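Local structure of fumarate reductase iron-sulfur subunit (Mycolicibacterium smegmatis, 7D6V) at residues 32-37 against 71-76; 64-69 against 87-92; 6-11 against 23-28; 49-54 against 101-106. The protein forms the iron-sulfur subunit of mycobacterial succinate dehydrogenase Sdh1 and, through its 2Fe-2S, 4Fe-4S and 3Fe-4S clusters, probably passes electrons from succinate oxidation on to quinone. All coordinates share one frame; numbering follows the deposited sequence.

Starting from the N terminus, contact 3 closes first, pairing strands 4-14 and 17-27 into a hairpin, and it is complete before the others begin. Contact 1 then opens at the start of helix 33-43 and closes at residues 71-76, beside the 2Fe-2S cluster. Before it closes, both contact 4 (from 49-54) and contact 2 (from 64-69) have opened, so contact 1 crosses each of them. Contact 2 ends at 87-92, within the span that contact 4 completes only at 101-106. Together they tie hairpin, helix, cluster loops and the 87-92 segment after strand 86-87 into one domain, with Ile-36 bridging contacts 1 and 3 and Leu-101 touching contacts 1 to 3.

Contact 1 of 4, residues 32-37 against 71-76; sequences VVLDII and RLMCMT
Val-33 and Leu-34, in the first turn of helix 33-43, give their backbone N-H groups to carbonyls of the loop that carries Cys-74. Val-33 N bonds to Thr-76 O (3.1 Å) in the plane of that carbonyl, whereas Leu-34 N meets Met-73 O (3.1 Å) from well above its plane. Such first-turn N-H groups have no acceptor within their own helix, and here the loop supplies it. At the N-cap, Val-32 N is held by Asp-35 OD1 (3.0 Å), the N3-to-N-cap half of a capping box; the reciprocal half is lacking because Val-32 has no side-chain acceptor. Val-32 CA adds a C-H...O contact to Thr-76 O.

The apolar contacts lie around these bonds. The side chains of Leu-34 and Met-73 cross at about a right angle, CB to CB 3.9 Å, and Leu-34 CD2 reaches Cys-74 CB (3.7 Å). Val-33 CG2 packs beside Thr-76 CB (3.9 Å), the two side chains pointing the same way. Met-73 puts CG near Val-33 CG1 and SD near Ile-37 CG1, which suits a flexible chain.

Thr-76 OG1 bonds to Leu-72 O (2.7 Å), which takes Met-75 N on the opposite face. Cys-74 turns SG away from the helix to bind iron FE2 of the 2Fe-2S cluster alongside Cys-62. Helix N-H groups thus fix the carbonyls on either side of a cluster ligand, and the helix end would be expected to polarise them.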
loop_
_atom_site.group_PDB
_atom_site.type_symbol
_atom_site.label_atom_id
_atom_site.label_comp_id
_atom_site.label_asym_id
_atom_site.label_seq_id
_atom_site.Cartn_x
_atom_site.Cartn_y
_atom_site.Cartn_z
ATOM N N VAL B 32 -4.613 -2.453 -17.867
ATOM C CA VAL B 32 -5.571 -2.339 -16.772
ATOM C C VAL B 32 -6.639 -1.309 -17.113
ATOM O O VAL B 32 -6.525 -0.580 -18.103
ATOM C CB VAL B 32 -4.885 -1.997 -15.437
ATOM C CG1 VAL B 32 -4.036 -3.162 -14.967
ATOM C CG2 VAL B 32 -4.067 -0.734 -15.557
ATOM N N VAL B 33 -7.699 -1.271 -16.304
ATOM C CA VAL B 33 -8.783 -0.313 -16.505
ATOM C C VAL B 33 -8.257 1.119 -16.469
ATOM O O VAL B 33 -8.699 1.976 -17.245
ATOM C CB VAL B 33 -9.885 -0.539 -15.451
ATOM C CG1 VAL B 33 -10.829 0.644 -15.394
ATOM C CG2 VAL B 33 -10.648 -1.811 -15.753
ATOM N N LEU B 34 -7.312 1.402 -15.569
ATOM C CA LEU B 34 -6.797 2.761 -15.442
ATOM C C LEU B 34 -6.109 3.232 -16.718
ATOM O O LEU B 34 -6.173 4.419 -17.050
ATOM C CB LEU B 34 -5.841 2.851 -14.254
ATOM C CG LEU B 34 -5.415 4.253 -13.818
ATOM C CD1 LEU B 34 -6.621 5.158 -13.651
ATOM C CD2 LEU B 34 -4.608 4.197 -12.537
ATOM N N ASP B 35 -5.458 2.325 -17.452
ATOM C CA ASP B 35 -4.892 2.696 -18.746
ATOM C C ASP B 35 -5.982 3.106 -19.729
ATOM O O ASP B 35 -5.813 4.061 -20.496
ATOM C CB ASP B 35 -4.069 1.546 -19.324
ATOM C CG ASP B 35 -2.965 1.091 -18.397
ATOM O OD1 ASP B 35 -2.739 -0.133 -18.302
ATOM O OD2 ASP B 35 -2.323 1.954 -17.760
ATOM N N ILE B 36 -7.104 2.385 -19.730
ATOM C CA ILE B 36 -8.212 2.732 -20.611
ATOM C C ILE B 36 -8.790 4.086 -20.226
ATOM O O ILE B 36 -9.161 4.890 -21.090
ATOM C CB ILE B 36 -9.278 1.624 -20.578
ATOM C CG1 ILE B 36 -8.616 0.249 -20.639
ATOM C CG2 ILE B 36 -10.251 1.786 -21.722
ATOM C CD1 ILE B 36 -7.871 -0.014 -21.922
ATOM N N ILE B 37 -8.866 4.364 -18.924
ATOM C CA ILE B 37 -9.346 5.663 -18.463
ATOM C C ILE B 37 -8.396 6.770 -18.902
ATOM O O ILE B 37 -8.828 7.853 -19.311
ATOM C CB ILE B 37 -9.539 5.647 -16.935
ATOM C CG1 ILE B 37 -10.553 4.575 -16.542
ATOM C CG2 ILE B 37 -9.993 7.002 -16.436
ATOM C CD1 ILE B 37 -11.963 4.867 -16.990
ATOM N N ARG B 71 -12.897 -2.083 -6.542
ATOM C CA ARG B 71 -11.590 -2.493 -7.025
ATOM C C ARG B 71 -10.650 -1.294 -7.067
ATOM O O ARG B 71 -11.050 -0.146 -6.861
ATOM C CB ARG B 71 -11.678 -3.115 -8.424
ATOM C CG ARG B 71 -12.515 -4.371 -8.540
ATOM C CD ARG B 71 -11.904 -5.504 -7.753
ATOM N NE ARG B 71 -10.526 -5.754 -8.161
ATOM C CZ ARG B 71 -10.171 -6.537 -9.173
ATOM N NH1 ARG B 71 -11.094 -7.152 -9.897
ATOM N NH2 ARG B 71 -8.888 -6.698 -9.463
ATOM N N LEU B 72 -9.379 -1.588 -7.324
ATOM C CA LEU B 72 -8.412 -0.584 -7.742
ATOM C C LEU B 72 -8.352 -0.576 -9.263
ATOM O O LEU B 72 -8.253 -1.635 -9.886
ATOM C CB LEU B 72 -7.027 -0.870 -7.164
ATOM C CG LEU B 72 -6.819 -0.794 -5.654
ATOM C CD1 LEU B 72 -5.432 -1.290 -5.309
ATOM C CD2 LEU B 72 -7.021 0.621 -5.150
ATOM N N MET B 73 -8.424 0.616 -9.855
ATOM C CA MET B 73 -8.422 0.708 -11.309
ATOM C C MET B 73 -7.084 0.285 -11.899
ATOM O O MET B 73 -7.045 -0.287 -12.993
ATOM C CB MET B 73 -8.779 2.126 -11.746
ATOM C CG MET B 73 -10.262 2.431 -11.668
ATOM S SD MET B 73 -10.708 4.079 -12.235
ATOM C CE MET B 73 -10.230 5.061 -10.819
ATOM N N CYS B 74 -6.001 0.533 -11.170
ATOM C CA CYS B 74 -4.661 0.184 -11.639
ATOM C C CYS B 74 -4.318 -1.300 -11.483
ATOM O O CYS B 74 -3.233 -1.732 -11.873
ATOM C CB CYS B 74 -3.610 1.040 -10.929
ATOM S SG CYS B 74 -2.986 0.330 -9.387
ATOM N N MET B 75 -5.236 -2.075 -10.916
ATOM C CA MET B 75 -5.009 -3.498 -10.720
ATOM C C MET B 75 -6.054 -4.384 -11.384
ATOM O O MET B 75 -5.981 -5.608 -11.237
ATOM C CB MET B 75 -4.949 -3.824 -9.222
ATOM C CG MET B 75 -3.768 -3.203 -8.497
ATOM S SD MET B 75 -2.165 -3.736 -9.117
ATOM C CE MET B 75 -2.144 -5.444 -8.589
ATOM N N THR B 76 -7.013 -3.817 -12.109
ATOM C CA THR B 76 -8.071 -4.597 -12.740
ATOM C C THR B 76 -7.654 -4.935 -14.167
ATOM O O THR B 76 -7.454 -4.038 -14.989
ATOM C CB THR B 76 -9.392 -3.834 -12.721
ATOM O OG1 THR B 76 -9.631 -3.341 -11.398
ATOM C CG2 THR B 76 -10.538 -4.741 -13.122
#

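Contact 2 of 4, residues 64-69 against 87-92; sequences AEINGR and VTVTPL
The carboxylate of Glu-65 turns one face towards Pro-91 O, which stands 3.9 Å from CD, and Leu-92 CA lies on that same side, 3.7 Å from OE2. At this carboxylate's polar end OE2 takes bonds from Asn-153 and Arg-93 N and a salt bridge from Arg-159. In the second flat group, the side-chain amide of Asn-67, OD1 approaches Thr-88 N to 4.1 Å, without a hydrogen bond.

Glu-65 and Thr-90 form a single antiparallel hydrogen-bonded pair. Glu-65 N to Thr-90 O is nearly straight (3.1 Å, 169°), while the return bond from Thr-90 N to Glu-65 O is weak. Glu-65 CG, anti to the carbonyl carbon (chi1 -60°), starts an extended chain that runs past Thr-90 OG1 and on towards Leu-92.

Apolar groups fill in around the pair. Ile-66 CD1 lies beside Val-89 CG1 (4.0 Å), both beta-branched side chains pointing the same way, and Leu-92 CD2 rests on Ala-64 O (3.7 Å). Small Ala-64 lets its CB approach Thr-90 O (3.6 Å). The contact joins strand 63-65 to the segment following strand 86-87. At its buried carboxylate, with OE2 met by Asn-153, Arg-93 N and Arg-159, the charge of Arg-159 would favour the ionised form.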
loop_
_atom_site.group_PDB
_atom_site.type_symbol
_atom_site.label_atom_id
_atom_site.label_comp_id
_atom_site.label_asym_id
_atom_site.label_seq_id
_atom_site.Cartn_x
_atom_site.Cartn_y
_atom_site.Cartn_z
ATOM N N ALA B 64 -12.314 2.492 -7.086
ATOM C CA ALA B 64 -13.582 2.721 -7.766
ATOM C C ALA B 64 -14.405 1.446 -7.659
ATOM O O ALA B 64 -14.028 0.505 -6.959
ATOM C CB ALA B 64 -13.355 3.146 -9.221
ATOM N N GLU B 65 -15.540 1.413 -8.345
ATOM C CA GLU B 65 -16.362 0.209 -8.450
ATOM C C GLU B 65 -16.402 -0.162 -9.926
ATOM O O GLU B 65 -17.113 0.467 -10.714
ATOM C CB GLU B 65 -17.746 0.438 -7.861
ATOM C CG GLU B 65 -17.698 0.807 -6.389
ATOM C CD GLU B 65 -19.062 0.867 -5.746
ATOM O OE1 GLU B 65 -20.043 0.435 -6.385
ATOM O OE2 GLU B 65 -19.154 1.348 -4.600
ATOM N N ILE B 66 -15.638 -1.192 -10.292
ATOM C CA ILE B 66 -15.257 -1.379 -11.688
ATOM C C ILE B 66 -16.395 -1.973 -12.500
ATOM O O ILE B 66 -16.650 -1.542 -13.629
ATOM C CB ILE B 66 -13.985 -2.239 -11.785
ATOM C CG1 ILE B 66 -12.776 -1.422 -11.339
ATOM C CG2 ILE B 66 -13.785 -2.736 -13.200
ATOM C CD1 ILE B 66 -12.710 -0.073 -11.985
ATOM N N ASN B 67 -17.061 -3.000 -11.988
ATOM C CA ASN B 67 -18.256 -3.503 -12.653
ATOM C C ASN B 67 -19.292 -3.895 -11.604
ATOM O O ASN B 67 -19.924 -4.949 -11.676
ATOM C CB ASN B 67 -17.903 -4.655 -13.590
ATOM C CG ASN B 67 -19.000 -4.953 -14.579
ATOM O OD1 ASN B 67 -20.056 -4.330 -14.554
ATOM N ND2 ASN B 67 -18.743 -5.890 -15.480
ATOM N N GLY B 68 -19.464 -3.036 -10.603
ATOM C CA GLY B 68 -20.244 -3.346 -9.431
ATOM C C GLY B 68 -19.423 -3.768 -8.233
ATOM O O GLY B 68 -19.965 -3.838 -7.125
ATOM N N ARG B 69 -18.134 -4.044 -8.425
ATOM C CA ARG B 69 -17.242 -4.534 -7.388
ATOM C C ARG B 69 -16.223 -3.473 -7.020
ATOM O O ARG B 69 -15.572 -2.917 -7.913
ATOM C CB ARG B 69 -16.515 -5.797 -7.858
ATOM C CG ARG B 69 -17.337 -6.708 -8.743
ATOM C CD ARG B 69 -18.348 -7.486 -7.932
ATOM N NE ARG B 69 -17.697 -8.354 -6.957
ATOM C CZ ARG B 69 -17.440 -9.642 -7.157
ATOM N NH1 ARG B 69 -17.781 -10.219 -8.300
ATOM N NH2 ARG B 69 -16.842 -10.351 -6.213
ATOM N N VAL B 87 -18.272 -2.615 -19.674
ATOM C CA VAL B 87 -17.640 -2.361 -18.384
ATOM C C VAL B 87 -18.147 -1.027 -17.854
ATOM O O VAL B 87 -18.055 -0.005 -18.541
ATOM C CB VAL B 87 -16.107 -2.367 -18.504
ATOM C CG1 VAL B 87 -15.472 -2.373 -17.132
ATOM C CG2 VAL B 87 -15.648 -3.569 -19.304
ATOM N N THR B 88 -18.672 -1.031 -16.633
ATOM C CA THR B 88 -19.358 0.125 -16.062
ATOM C C THR B 88 -18.569 0.643 -14.867
ATOM O O THR B 88 -18.611 0.047 -13.788
ATOM C CB THR B 88 -20.776 -0.253 -15.647
ATOM O OG1 THR B 88 -21.525 -0.623 -16.806
ATOM C CG2 THR B 88 -21.461 0.913 -14.960
ATOM N N VAL B 89 -17.903 1.780 -15.038
ATOM C CA VAL B 89 -17.029 2.340 -14.013
ATOM C C VAL B 89 -17.755 3.494 -13.333
ATOM O O VAL B 89 -18.147 4.466 -13.988
ATOM C CB VAL B 89 -15.692 2.803 -14.612
ATOM C CG1 VAL B 89 -14.687 3.090 -13.510
ATOM C CG2 VAL B 89 -15.157 1.763 -15.575
ATOM N N THR B 90 -17.913 3.393 -12.021
ATOM C CA THR B 90 -18.584 4.377 -11.187
ATOM C C THR B 90 -17.714 4.681 -9.979
ATOM O O THR B 90 -16.836 3.890 -9.622
ATOM C CB THR B 90 -19.961 3.880 -10.716
ATOM O OG1 THR B 90 -19.794 2.875 -9.712
ATOM C CG2 THR B 90 -20.764 3.318 -11.870
ATOM N N PRO B 91 -17.922 5.827 -9.334
ATOM C CA PRO B 91 -17.194 6.118 -8.096
ATOM C C PRO B 91 -17.690 5.251 -6.948
ATOM O O PRO B 91 -18.681 4.527 -7.050
ATOM C CB PRO B 91 -17.497 7.595 -7.849
ATOM C CG PRO B 91 -18.798 7.815 -8.521
ATOM C CD PRO B 91 -18.772 6.958 -9.742
ATOM N N LEU B 92 -16.964 5.326 -5.837
ATOM C CA LEU B 92 -17.384 4.647 -4.620
ATOM C C LEU B 92 -18.733 5.185 -4.162
ATOM O O LEU B 92 -18.957 6.397 -4.136
ATOM C CB LEU B 92 -16.335 4.834 -3.526
ATOM C CG LEU B 92 -14.909 4.394 -3.850
ATOM C CD1 LEU B 92 -14.008 4.610 -2.654
ATOM C CD2 LEU B 92 -14.883 2.943 -4.273
#

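Contact 3 of 4, residues 6-11 against 23-28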
loop_
_atom_site.group_PDB
_atom_site.type_symbol
_atom_site.label_atom_id
_atom_site.label_comp_id
_atom_site.label_asym_id
_atom_site.label_seq_id
_atom_site.Cartn_x
_atom_site.Cartn_y
_atom_site.Cartn_z
ATOM N N ALA B 6 -13.587 -1.538 -26.912
ATOM C CA ALA B 6 -14.449 -1.926 -25.808
ATOM C C ALA B 6 -15.554 -0.902 -25.591
ATOM O O ALA B 6 -15.503 0.223 -26.090
ATOM C CB ALA B 6 -13.642 -2.092 -24.523
ATOM N N LYS B 7 -16.567 -1.314 -24.834
ATOM C CA LYS B 7 -17.684 -0.454 -24.459
ATOM C C LYS B 7 -17.600 -0.169 -22.965
ATOM O O LYS B 7 -17.818 -1.065 -22.140
ATOM C CB LYS B 7 -19.018 -1.098 -24.826
ATOM C CG LYS B 7 -19.211 -1.292 -26.322
ATOM C CD LYS B 7 -20.577 -1.871 -26.642
ATOM C CE LYS B 7 -20.684 -3.323 -26.203
ATOM N NZ LYS B 7 -19.781 -4.216 -26.971
ATOM N N LEU B 8 -17.271 1.074 -22.628
ATOM C CA LEU B 8 -17.304 1.575 -21.264
ATOM C C LEU B 8 -18.593 2.350 -21.027
ATOM O O LEU B 8 -19.221 2.858 -21.957
ATOM C CB LEU B 8 -16.100 2.473 -20.983
ATOM C CG LEU B 8 -14.717 1.830 -20.991
ATOM C CD1 LEU B 8 -13.652 2.896 -20.833
ATOM C CD2 LEU B 8 -14.606 0.797 -19.891
ATOM N N ARG B 9 -18.990 2.422 -19.759
ATOM C CA ARG B 9 -20.220 3.095 -19.367
ATOM C C ARG B 9 -19.930 3.942 -18.120
ATOM O O ARG B 9 -20.525 3.783 -17.061
ATOM C CB ARG B 9 -21.356 2.085 -19.194
ATOM C CG ARG B 9 -22.702 2.714 -18.913
ATOM C CD ARG B 9 -23.830 1.701 -18.763
ATOM N NE ARG B 9 -23.709 0.857 -17.583
ATOM C CZ ARG B 9 -24.483 -0.196 -17.345
ATOM N NH1 ARG B 9 -25.430 -0.524 -18.210
ATOM N NH2 ARG B 9 -24.318 -0.917 -16.246
ATOM N N VAL B 10 -18.928 4.820 -18.236
ATOM C CA VAL B 10 -18.417 5.594 -17.107
ATOM C C VAL B 10 -19.465 6.574 -16.586
ATOM O O VAL B 10 -20.188 7.215 -17.359
ATOM C CB VAL B 10 -17.136 6.333 -17.533
ATOM C CG1 VAL B 10 -16.624 7.232 -16.422
ATOM C CG2 VAL B 10 -16.071 5.343 -17.960
ATOM N N TRP B 11 -19.534 6.705 -15.258
ATOM C CA TRP B 11 -20.464 7.624 -14.607
ATOM C C TRP B 11 -19.910 9.047 -14.602
ATOM O O TRP B 11 -18.765 9.274 -14.201
ATOM C CB TRP B 11 -20.739 7.169 -13.173
ATOM C CG TRP B 11 -21.813 7.952 -12.467
ATOM C CD1 TRP B 11 -23.144 7.672 -12.444
ATOM C CD2 TRP B 11 -21.642 9.141 -11.685
ATOM N NE1 TRP B 11 -23.814 8.608 -11.701
ATOM C CE2 TRP B 11 -22.915 9.524 -11.225
ATOM C CE3 TRP B 11 -20.539 9.922 -11.333
ATOM C CZ2 TRP B 11 -23.112 10.647 -10.430
ATOM C CZ3 TRP B 11 -20.738 11.034 -10.548
ATOM C CH2 TRP B 11 -22.013 11.389 -10.106
ATOM N N TYR B 23 -18.938 5.264 -23.784
ATOM C CA TYR B 23 -17.733 5.586 -24.533
ATOM C C TYR B 23 -17.161 4.321 -25.160
ATOM O O TYR B 23 -17.285 3.227 -24.608
ATOM C CB TYR B 23 -16.675 6.240 -23.638
ATOM C CG TYR B 23 -17.131 7.513 -22.969
ATOM C CD1 TYR B 23 -17.430 7.539 -21.615
ATOM C CD2 TYR B 23 -17.258 8.689 -23.690
ATOM C CE1 TYR B 23 -17.846 8.700 -21.002
ATOM C CE2 TYR B 23 -17.672 9.849 -23.087
ATOM C CZ TYR B 23 -17.964 9.852 -21.743
ATOM O OH TYR B 23 -18.378 11.017 -21.142
ATOM N N THR B 24 -16.530 4.482 -26.322
ATOM C CA THR B 24 -15.870 3.385 -27.025
ATOM C C THR B 24 -14.374 3.664 -27.078
ATOM O O THR B 24 -13.948 4.657 -27.675
ATOM C CB THR B 24 -16.427 3.215 -28.440
ATOM O OG1 THR B 24 -17.834 2.964 -28.375
ATOM C CG2 THR B 24 -15.745 2.054 -29.142
ATOM N N VAL B 25 -13.582 2.787 -26.463
ATOM C CA VAL B 25 -12.142 2.976 -26.344
ATOM C C VAL B 25 -11.428 1.736 -26.862
ATOM O O VAL B 25 -11.935 0.615 -26.769
ATOM C CB VAL B 25 -11.719 3.271 -24.885
ATOM C CG1 VAL B 25 -10.280 3.751 -24.822
ATOM C CG2 VAL B 25 -12.648 4.292 -24.251
ATOM N N GLU B 26 -10.236 1.948 -27.413
ATOM C CA GLU B 26 -9.400 0.862 -27.903
ATOM C C GLU B 26 -8.647 0.206 -26.751
ATOM O O GLU B 26 -8.008 0.890 -25.948
ATOM C CB GLU B 26 -8.419 1.397 -28.942
ATOM C CG GLU B 26 -7.468 0.371 -29.503
ATOM C CD GLU B 26 -6.134 0.978 -29.887
ATOM O OE1 GLU B 26 -5.331 1.269 -28.977
ATOM O OE2 GLU B 26 -5.889 1.165 -31.098
ATOM N N VAL B 27 -8.718 -1.120 -26.675
ATOM C CA VAL B 27 -8.087 -1.892 -25.610
ATOM C C VAL B 27 -7.024 -2.791 -26.223
ATOM O O VAL B 27 -7.282 -3.472 -27.220
ATOM C CB VAL B 27 -9.117 -2.723 -24.825
ATOM C CG1 VAL B 27 -8.427 -3.579 -23.778
ATOM C CG2 VAL B 27 -10.132 -1.815 -24.171
ATOM N N ASN B 28 -5.835 -2.784 -25.633
ATOM C CA ASN B 28 -4.754 -3.678 -26.019
ATOM C C ASN B 28 -4.579 -4.778 -24.977
ATOM O O ASN B 28 -5.070 -4.692 -23.852
ATOM C CB ASN B 28 -3.445 -2.907 -26.198
ATOM C CG ASN B 28 -3.503 -1.917 -27.336
ATOM O OD1 ASN B 28 -3.403 -2.291 -28.501
ATOM N ND2 ASN B 28 -3.659 -0.642 -27.004
#
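Ala-6 and Val-25 bond to each other twice through their backbones, Ala-6 N to Val-25 O (2.7 Å) and Val-25 N to Ala-6 O (3.2 Å), and Leu-8 and Tyr-23 form the second such antiparallel pair. Leu-8 N reaches Tyr-23 O at 2.9 Å, and Tyr-23 N reaches Leu-8 O at 3.0 Å. Lys-7 and Thr-24, between them, are the non-hydrogen-bonded pair; there Thr-24 CA gives a C-H...O contact to Ala-6 O (3.3 Å).

The side chains of Ala-6, Leu-8, Tyr-23 and Val-25 share one face. Val-25 CG1 lies anti to the backbone N (chi1 -168°), which leaves CG2 anti to the carbonyl carbon and against Leu-8 CD1 (3.8 Å). The small methyl of Ala-6 fits against Val-27 CG2 (3.5 Å). Val-10 CB sits at the edge of the Tyr-23 ring, 4.3 Å from CE1. Lys-7 and Thr-24, which suit a solvent-exposed surface, point to the other face.

Farther out, Ile-36 of helix 33-43 packs on Leu-8, Val-25 and Val-27, so the apolar face is covered by the helix that follows in the chain. Arg-12 holds Tyr-23 OH, and on the other side of strand 4-14 the backbone of Val-87 bonds to Lys-7 and Arg-9, extending a mixed sheet. Hairpin, covering helix and parallel third strand agree with the beta-grasp fold of 2Fe-2S ferredoxin domains. The chemistry divides cleanly: backbone bonds set the register, and aliphatic branches on one face attach the hairpin to its helix.

Contact 4 of 4, residues 49-54 against 101-106. With FES (Fe2/s2 (inorganic) cluster), chain E.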
loop_
_atom_site.group_PDB
_atom_site.type_symbol
_atom_site.label_atom_id
_atom_site.label_comp_id
_atom_site.label_asym_id
_atom_site.label_seq_id
_atom_site.Cartn_x
_atom_site.Cartn_y
_atom_site.Cartn_z
ATOM N N ALA B 49 -12.746 13.226 -14.139
ATOM C CA ALA B 49 -12.160 13.184 -12.803
ATOM C C ALA B 49 -11.768 11.758 -12.421
ATOM O O ALA B 49 -12.600 10.850 -12.478
ATOM C CB ALA B 49 -13.166 13.745 -11.801
ATOM N N VAL B 50 -10.504 11.555 -12.027
ATOM C CA VAL B 50 -9.995 10.197 -11.817
ATOM C C VAL B 50 -9.343 9.995 -10.451
ATOM O O VAL B 50 -9.748 9.103 -9.698
ATOM C CB VAL B 50 -9.011 9.804 -12.933
ATOM C CG1 VAL B 50 -8.512 8.390 -12.719
ATOM C CG2 VAL B 50 -9.680 9.912 -14.277
ATOM N N ARG B 51 -8.334 10.807 -10.121
ATOM C CA ARG B 51 -7.559 10.683 -8.877
ATOM C C ARG B 51 -6.792 9.356 -8.800
ATOM O O ARG B 51 -7.148 8.432 -8.071
ATOM C CB ARG B 51 -8.434 10.854 -7.630
ATOM C CG ARG B 51 -7.602 10.924 -6.361
ATOM C CD ARG B 51 -8.361 10.489 -5.129
ATOM N NE ARG B 51 -9.000 11.616 -4.464
ATOM C CZ ARG B 51 -10.131 11.533 -3.774
ATOM N NH1 ARG B 51 -10.748 10.368 -3.647
ATOM N NH2 ARG B 51 -10.640 12.612 -3.207
ATOM N N TRP B 52 -5.743 9.273 -9.610
ATOM C CA TRP B 52 -4.720 8.247 -9.474
ATOM C C TRP B 52 -3.412 8.896 -9.033
ATOM O O TRP B 52 -3.201 10.096 -9.227
ATOM C CB TRP B 52 -4.494 7.516 -10.798
ATOM C CG TRP B 52 -3.943 8.419 -11.851
ATOM C CD1 TRP B 52 -4.582 9.455 -12.456
ATOM C CD2 TRP B 52 -2.627 8.378 -12.407
ATOM N NE1 TRP B 52 -3.749 10.061 -13.360
ATOM C CE2 TRP B 52 -2.540 9.416 -13.350
ATOM C CE3 TRP B 52 -1.514 7.560 -12.201
ATOM C CZ2 TRP B 52 -1.388 9.657 -14.088
ATOM C CZ3 TRP B 52 -0.372 7.803 -12.933
ATOM C CH2 TRP B 52 -0.317 8.841 -13.865
ATOM N N ASN B 53 -2.535 8.111 -8.417
ATOM C CA ASN B 53 -1.222 8.693 -8.141
ATOM C C ASN B 53 -0.045 7.842 -8.596
ATOM O O ASN B 53 0.913 8.383 -9.148
ATOM C CB ASN B 53 -1.069 8.981 -6.643
ATOM C CG ASN B 53 0.154 9.820 -6.338
ATOM O OD1 ASN B 53 0.672 10.517 -7.205
ATOM N ND2 ASN B 53 0.628 9.747 -5.103
ATOM N N CYS B 54 -0.057 6.546 -8.314
ATOM C CA CYS B 54 1.096 5.719 -8.669
ATOM C C CYS B 54 0.902 4.782 -9.852
ATOM O O CYS B 54 1.830 4.546 -10.624
ATOM C CB CYS B 54 1.564 4.917 -7.450
ATOM S SG CYS B 54 0.539 3.478 -7.065
ATOM N N LEU B 101 -15.412 10.361 -10.981
ATOM C CA LEU B 101 -14.962 9.144 -10.313
ATOM C C LEU B 101 -14.296 9.424 -8.975
ATOM O O LEU B 101 -13.701 8.516 -8.389
ATOM C CB LEU B 101 -14.006 8.357 -11.211
ATOM C CG LEU B 101 -14.571 7.794 -12.515
ATOM C CD1 LEU B 101 -13.509 7.004 -13.250
ATOM C CD2 LEU B 101 -15.796 6.941 -12.257
ATOM N N VAL B 102 -14.385 10.651 -8.476
ATOM C CA VAL B 102 -13.705 11.074 -7.261
ATOM C C VAL B 102 -14.747 11.291 -6.176
ATOM O O VAL B 102 -15.752 11.974 -6.400
ATOM C CB VAL B 102 -12.883 12.351 -7.504
ATOM C CG1 VAL B 102 -12.104 12.726 -6.267
ATOM C CG2 VAL B 102 -11.955 12.145 -8.669
ATOM N N THR B 103 -14.511 10.707 -5.007
ATOM C CA THR B 103 -15.390 10.872 -3.863
ATOM C C THR B 103 -14.653 11.604 -2.750
ATOM O O THR B 103 -13.424 11.692 -2.740
ATOM C CB THR B 103 -15.908 9.525 -3.344
ATOM O OG1 THR B 103 -14.813 8.616 -3.188
ATOM C CG2 THR B 103 -16.911 8.938 -4.313
ATOM N N ASP B 104 -15.428 12.138 -1.811
ATOM C CA ASP B 104 -14.879 12.839 -0.654
ATOM C C ASP B 104 -14.567 11.806 0.419
ATOM O O ASP B 104 -15.397 11.491 1.271
ATOM C CB ASP B 104 -15.854 13.895 -0.155
ATOM C CG ASP B 104 -15.270 14.752 0.945
ATOM O OD1 ASP B 104 -16.016 15.109 1.879
ATOM O OD2 ASP B 104 -14.066 15.066 0.881
ATOM N N VAL B 105 -13.357 11.261 0.371
ATOM C CA VAL B 105 -12.903 10.311 1.398
ATOM C C VAL B 105 -12.240 11.152 2.484
ATOM O O VAL B 105 -11.018 11.279 2.579
ATOM C CB VAL B 105 -11.983 9.230 0.822
ATOM C CG1 VAL B 105 -12.787 8.245 0.003
ATOM C CG2 VAL B 105 -10.904 9.847 -0.053
ATOM N N SER B 106 -13.075 11.726 3.341
ATOM C CA SER B 106 -12.614 12.472 4.503
ATOM C C SER B 106 -13.205 11.965 5.803
ATOM O O SER B 106 -12.664 12.277 6.869
ATOM C CB SER B 106 -12.936 13.965 4.348
ATOM O OG SER B 106 -14.298 14.226 4.626
HETATM FE FE1 FES E . -1.875 4.098 -6.431
HETATM FE FE2 FES E . -3.872 2.296 -8.006
HETATM S S1 FES E . -2.962 4.304 -8.373
HETATM S S2 FES E . -3.187 2.374 -5.880
#
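Arg-51 reaches from the loop before the cluster cysteines across to the backbone of Thr-103. Its CB starts near Val-102 CG2 (3.9 Å), and CG lies anti to the backbone N (chi1 -172°). After a bend at chi3, NE passes Val-102 CG1 at 3.8 Å, and the same methyl sits over the centre of one guanidinium face, 3.4 Å from CZ. At the tip both terminal nitrogens grip a single acceptor end-on: NH1 bonds to Thr-103 O at 3.1 Å and NH2 to the same Thr-103 O at 3.0 Å. The oxygen lies close to the guanidinium plane, at its edge. NH1 also touches Val-105 CG2 (3.6 Å), the two side chains meeting tip to tip. Arginine suits the place because it combines a long aliphatic reach with two donors side by side.

Nearer the start of the loop, Ala-49 CB packs on Val-102 CG2 (3.7 Å), and a weak bond runs from Leu-101 N to Ala-49 O. At its other end, Cys-54 SG binds iron FE1 of the 2Fe-2S cluster together with Cys-59.

Glu-171 of subunit A makes a long, weak ion pair with Arg-51 NE, and Phe-530 of that subunit packs on Ala-49 and Val-102. Two of the cation's N-H groups thus converge on one neutral carbonyl, a two-pronged hydrogen bond that should fix the rotation of the guanidinium and ties the cluster loop to strand 102-103.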